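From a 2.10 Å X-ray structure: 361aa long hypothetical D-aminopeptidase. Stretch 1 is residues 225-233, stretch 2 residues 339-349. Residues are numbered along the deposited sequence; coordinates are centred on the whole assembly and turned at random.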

# COMPACT_ATOMS: atom_id res chain seq x y z
N GLU A 225 27.96 -23.51 12.03
CA GLU A 225 29.17 -24.30 11.88
C GLU A 225 30.41 -23.41 11.85
O GLU A 225 31.50 -23.83 12.22
N LEU A 226 30.25 -22.17 11.40
CA LEU A 226 31.37 -21.24 11.32
C LEU A 226 31.27 -20.12 12.36
O LEU A 226 31.81 -19.04 12.16
N LYS A 227 30.59 -20.40 13.46
CA LYS A 227 30.42 -19.44 14.56
C LYS A 227 31.68 -18.67 14.91
O LYS A 227 31.71 -17.44 14.89
N ASN A 228 32.73 -19.42 15.23
CA ASN A 228 34.00 -18.86 15.66
C ASN A 228 34.96 -18.33 14.60
O ASN A 228 36.04 -17.84 14.95
N TRP A 229 34.59 -18.42 13.33
CA TRP A 229 35.48 -17.91 12.29
C TRP A 229 35.64 -16.41 12.57
O TRP A 229 34.66 -15.71 12.85
N PRO A 230 36.88 -15.89 12.50
CA PRO A 230 37.19 -14.47 12.75
C PRO A 230 36.33 -13.46 11.98
O PRO A 230 35.63 -13.81 11.04
N GLY A 231 36.41 -12.20 12.41
CA GLY A 231 35.68 -11.13 11.76
C GLY A 231 34.33 -10.75 12.33
O GLY A 231 33.61 -9.96 11.72
N ARG A 232 33.98 -11.29 13.49
CA ARG A 232 32.69 -10.98 14.09
C ARG A 232 32.65 -9.60 14.74
O ARG A 232 33.67 -9.10 15.20
N GLY A 233 31.47 -8.99 14.74
CA GLY A 233 31.30 -7.67 15.32
C GLY A 233 30.30 -6.80 14.56
O GLY A 233 29.99 -7.05 13.40
N HIS A 339 38.82 -2.47 11.23
CA HIS A 339 37.72 -3.43 11.21
C HIS A 339 38.00 -4.39 10.04
O HIS A 339 38.52 -3.97 9.01
N VAL A 340 37.67 -5.66 10.21
CA VAL A 340 37.89 -6.62 9.12
C VAL A 340 36.79 -7.66 8.98
O VAL A 340 36.24 -8.14 9.97
N ARG A 341 36.48 -7.99 7.73
CA ARG A 341 35.48 -8.99 7.39
C ARG A 341 36.19 -9.98 6.48
O ARG A 341 36.75 -9.58 5.45
N TYR A 342 36.18 -11.25 6.86
CA TYR A 342 36.85 -12.28 6.08
C TYR A 342 35.90 -12.96 5.12
O TYR A 342 34.73 -13.15 5.42
N ALA A 343 36.42 -13.32 3.95
CA ALA A 343 35.62 -13.99 2.94
C ALA A 343 35.23 -15.37 3.45
O ALA A 343 36.02 -16.03 4.12
N LEU A 344 34.01 -15.79 3.13
CA LEU A 344 33.53 -17.10 3.54
C LEU A 344 34.51 -18.17 3.07
O LEU A 344 34.78 -18.30 1.88
N PRO A 345 35.08 -18.95 4.01
CA PRO A 345 36.04 -20.01 3.66
C PRO A 345 35.42 -21.12 2.81
O PRO A 345 34.72 -22.00 3.33
N LYS A 346 35.70 -21.09 1.51
CA LYS A 346 35.14 -22.05 0.56
C LYS A 346 35.48 -23.53 0.76
O LYS A 346 34.62 -24.39 0.54
N GLU A 347 36.70 -23.84 1.17
CA GLU A 347 37.08 -25.23 1.41
C GLU A 347 36.40 -25.72 2.68
O GLU A 347 36.05 -26.89 2.80
N GLU A 348 36.21 -24.81 3.62
CA GLU A 348 35.54 -25.12 4.87
C GLU A 348 34.09 -25.39 4.51
O GLU A 348 33.47 -26.36 4.97
N LEU A 349 33.55 -24.53 3.65
CA LEU A 349 32.17 -24.64 3.20
C LEU A 349 31.91 -26.00 2.54
O LEU A 349 30.85 -26.58 2.72

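Stretch 1 leaves a helix at Leu226, folds through a type I turn closed by Trp229 N to Leu226 O (3.1 Å), and runs on without regular structure; stretch 2 passes from a strand through a loop into a helix that begins after Pro345. The side chains of Leu226, Trp229 and Pro230 all leave the backbone toward stretch 2, where Tyr342, Pro345 and Glu348 point back at them.

Trp229 is the centre of the apolar contact. With chi1 near t (-165°) and chi2 at -88°, its indole lies with one face against Pro345. The CG of Pro345 sits 3.6 Å from the centroid of the six-membered ring, only 5° off the normal, a CH-pi contact in which the slightly polarised C-H groups of proline meet the electron-rich ring; Pro345 CB approaches Trp229 CZ2 to 3.5 Å. The rigid, compact proline ring suits this place on the indole face. Pro345 stands at the N-cap position, right before the helix, and its O accepts from Leu349 N at 2.8 Å. Near the plane of the indole, at its edge, Tyr342 CB lies 3.9 Å from Trp229 NE1. The indole N-H is not left without a partner: it donates to water 1 (Trp229 NE1 to water O, 2.9 Å), which in turn donates to Ala343 O (water O to Ala343 O, 3.1 Å). The carboxylate of Glu348 (t, p) brings OE1 to 3.8 Å from Trp229 CZ3.

Buried Leu226, in the m, p conformation, carries CD2 to 3.7 Å from Pro345 CG and 3.8 Å from Leu344 CD1. Leu344 starts away from stretch 1, but its t, p rotamer brings its end back to this contact.

Tyr342 (m, chi2 82°) extends its ring alongside Pro230, whose CB lies 3.7 Å from Tyr342 CE1. Water 2 lies between the backbones here, its O accepting from Tyr342 N at 2.7 Å, with Pro230 O 3.0 Å from the water O. Gly231 fits closely beside the same ring: an ideal CB would lie 3.1 Å from Tyr342 CD1, and the phi/psi of 95/9 would also jam it against the preceding carbonyl.

Arg341 supplies the direct hydrogen bonds between the stretches. Its CA-to-CB bond points away, yet the m, m, t chain bends the guanidinium back to stretch 1. Arg341 NH1 donates to Gly231 O (2.7 Å) and Gly233 O (3.0 Å), and Arg341 NH2 to Gly233 O (2.8 Å). These oxygens lie near the guanidinium plane, where its N-H bonds point, so a long side chain ending in a flat guanidinium can hold two carbonyls; Arg341 NE is satisfied elsewhere in the structure.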

# COMPACT_ATOMS: atom_id res chain seq x y z
CB GLU A 225 29.10 -25.13 10.59
CG GLU A 225 28.11 -26.29 10.63
CD GLU A 225 28.41 -27.31 11.73
OE1 GLU A 225 29.60 -27.52 12.05
OE2 GLU A 225 27.45 -27.90 12.27
CB LEU A 226 31.47 -20.66 9.90
CG LEU A 226 32.07 -21.59 8.83
CD1 LEU A 226 31.30 -22.89 8.76
CD2 LEU A 226 32.07 -20.90 7.48
CB LYS A 227 29.99 -20.17 15.83
CG LYS A 227 28.54 -20.56 15.93
CD LYS A 227 28.37 -21.69 16.95
CE LYS A 227 29.10 -21.40 18.25
NZ LYS A 227 28.66 -20.11 18.86
CB ASN A 228 34.70 -19.89 16.54
CG ASN A 228 33.87 -20.28 17.75
OD1 ASN A 228 33.81 -21.45 18.13
ND2 ASN A 228 33.22 -19.30 18.36
CB TRP A 229 34.88 -18.15 10.90
CG TRP A 229 35.87 -17.99 9.80
CD1 TRP A 229 36.18 -16.83 9.13
CD2 TRP A 229 36.74 -19.00 9.27
NE1 TRP A 229 37.19 -17.06 8.22
CE2 TRP A 229 37.55 -18.38 8.29
CE3 TRP A 229 36.92 -20.36 9.53
CZ2 TRP A 229 38.52 -19.09 7.56
CZ3 TRP A 229 37.88 -21.07 8.81
CH2 TRP A 229 38.67 -20.43 7.84
CB PRO A 230 38.67 -14.37 12.36
CG PRO A 230 39.19 -15.73 12.65
CD PRO A 230 38.09 -16.62 12.10
CB ARG A 232 32.30 -12.05 15.12
CG ARG A 232 32.11 -13.43 14.49
CD ARG A 232 31.33 -14.39 15.39
NE ARG A 232 30.01 -13.87 15.74
CZ ARG A 232 29.00 -14.62 16.17
NH1 ARG A 232 29.16 -15.93 16.30
NH2 ARG A 232 27.85 -14.06 16.49
CB HIS A 339 36.40 -2.71 10.98
CG HIS A 339 35.86 -2.02 12.20
ND1 HIS A 339 34.77 -1.18 12.16
CD2 HIS A 339 36.24 -2.08 13.50
CE1 HIS A 339 34.49 -0.76 13.38
NE2 HIS A 339 35.37 -1.29 14.21
CB VAL A 340 39.25 -7.36 9.29
CG1 VAL A 340 40.40 -6.36 9.38
CG2 VAL A 340 39.22 -8.25 10.52
CB ARG A 341 34.30 -8.38 6.62
CG ARG A 341 33.42 -7.42 7.41
CD ARG A 341 32.81 -8.07 8.65
NE ARG A 341 31.62 -7.34 9.09
CZ ARG A 341 31.07 -7.43 10.29
NH1 ARG A 341 31.59 -8.23 11.21
NH2 ARG A 341 29.98 -6.73 10.58
CB TYR A 342 37.46 -13.34 6.99
CG TYR A 342 38.54 -12.80 7.90
CD1 TYR A 342 38.22 -12.16 9.10
CD2 TYR A 342 39.89 -12.92 7.55
CE1 TYR A 342 39.22 -11.66 9.93
CE2 TYR A 342 40.89 -12.42 8.37
CZ TYR A 342 40.55 -11.79 9.56
OH TYR A 342 41.55 -11.30 10.37
CB ALA A 343 36.40 -14.12 1.66
CB LEU A 344 32.16 -17.35 2.90
CG LEU A 344 31.40 -18.63 3.25
CD1 LEU A 344 30.92 -18.57 4.70
CD2 LEU A 344 30.21 -18.75 2.31
CB PRO A 345 36.51 -20.51 5.03
CG PRO A 345 35.32 -20.26 5.90
CD PRO A 345 34.90 -18.88 5.47
CB LYS A 346 35.48 -21.61 -0.87
CG LYS A 346 34.78 -20.30 -1.26
CD LYS A 346 35.18 -19.79 -2.64
CE LYS A 346 36.59 -19.20 -2.64
NZ LYS A 346 36.74 -18.06 -1.69
CB GLU A 347 38.60 -25.37 1.55
CG GLU A 347 39.37 -25.16 0.27
CD GLU A 347 38.90 -26.08 -0.85
OE1 GLU A 347 38.74 -27.30 -0.60
OE2 GLU A 347 38.71 -25.60 -1.98
CB GLU A 348 35.64 -23.92 5.81
CG GLU A 348 35.41 -24.22 7.26
CD GLU A 348 36.52 -25.06 7.85
OE1 GLU A 348 37.70 -24.71 7.64
OE2 GLU A 348 36.21 -26.06 8.52
CB LEU A 349 31.85 -23.51 2.21
CG LEU A 349 30.53 -23.57 1.44
CD1 LEU A 349 29.36 -23.66 2.41
CD2 LEU A 349 30.41 -22.35 0.56
O HOH W 1 38.63 -16.32 5.77
O HOH W 2 34.53 -12.20 8.77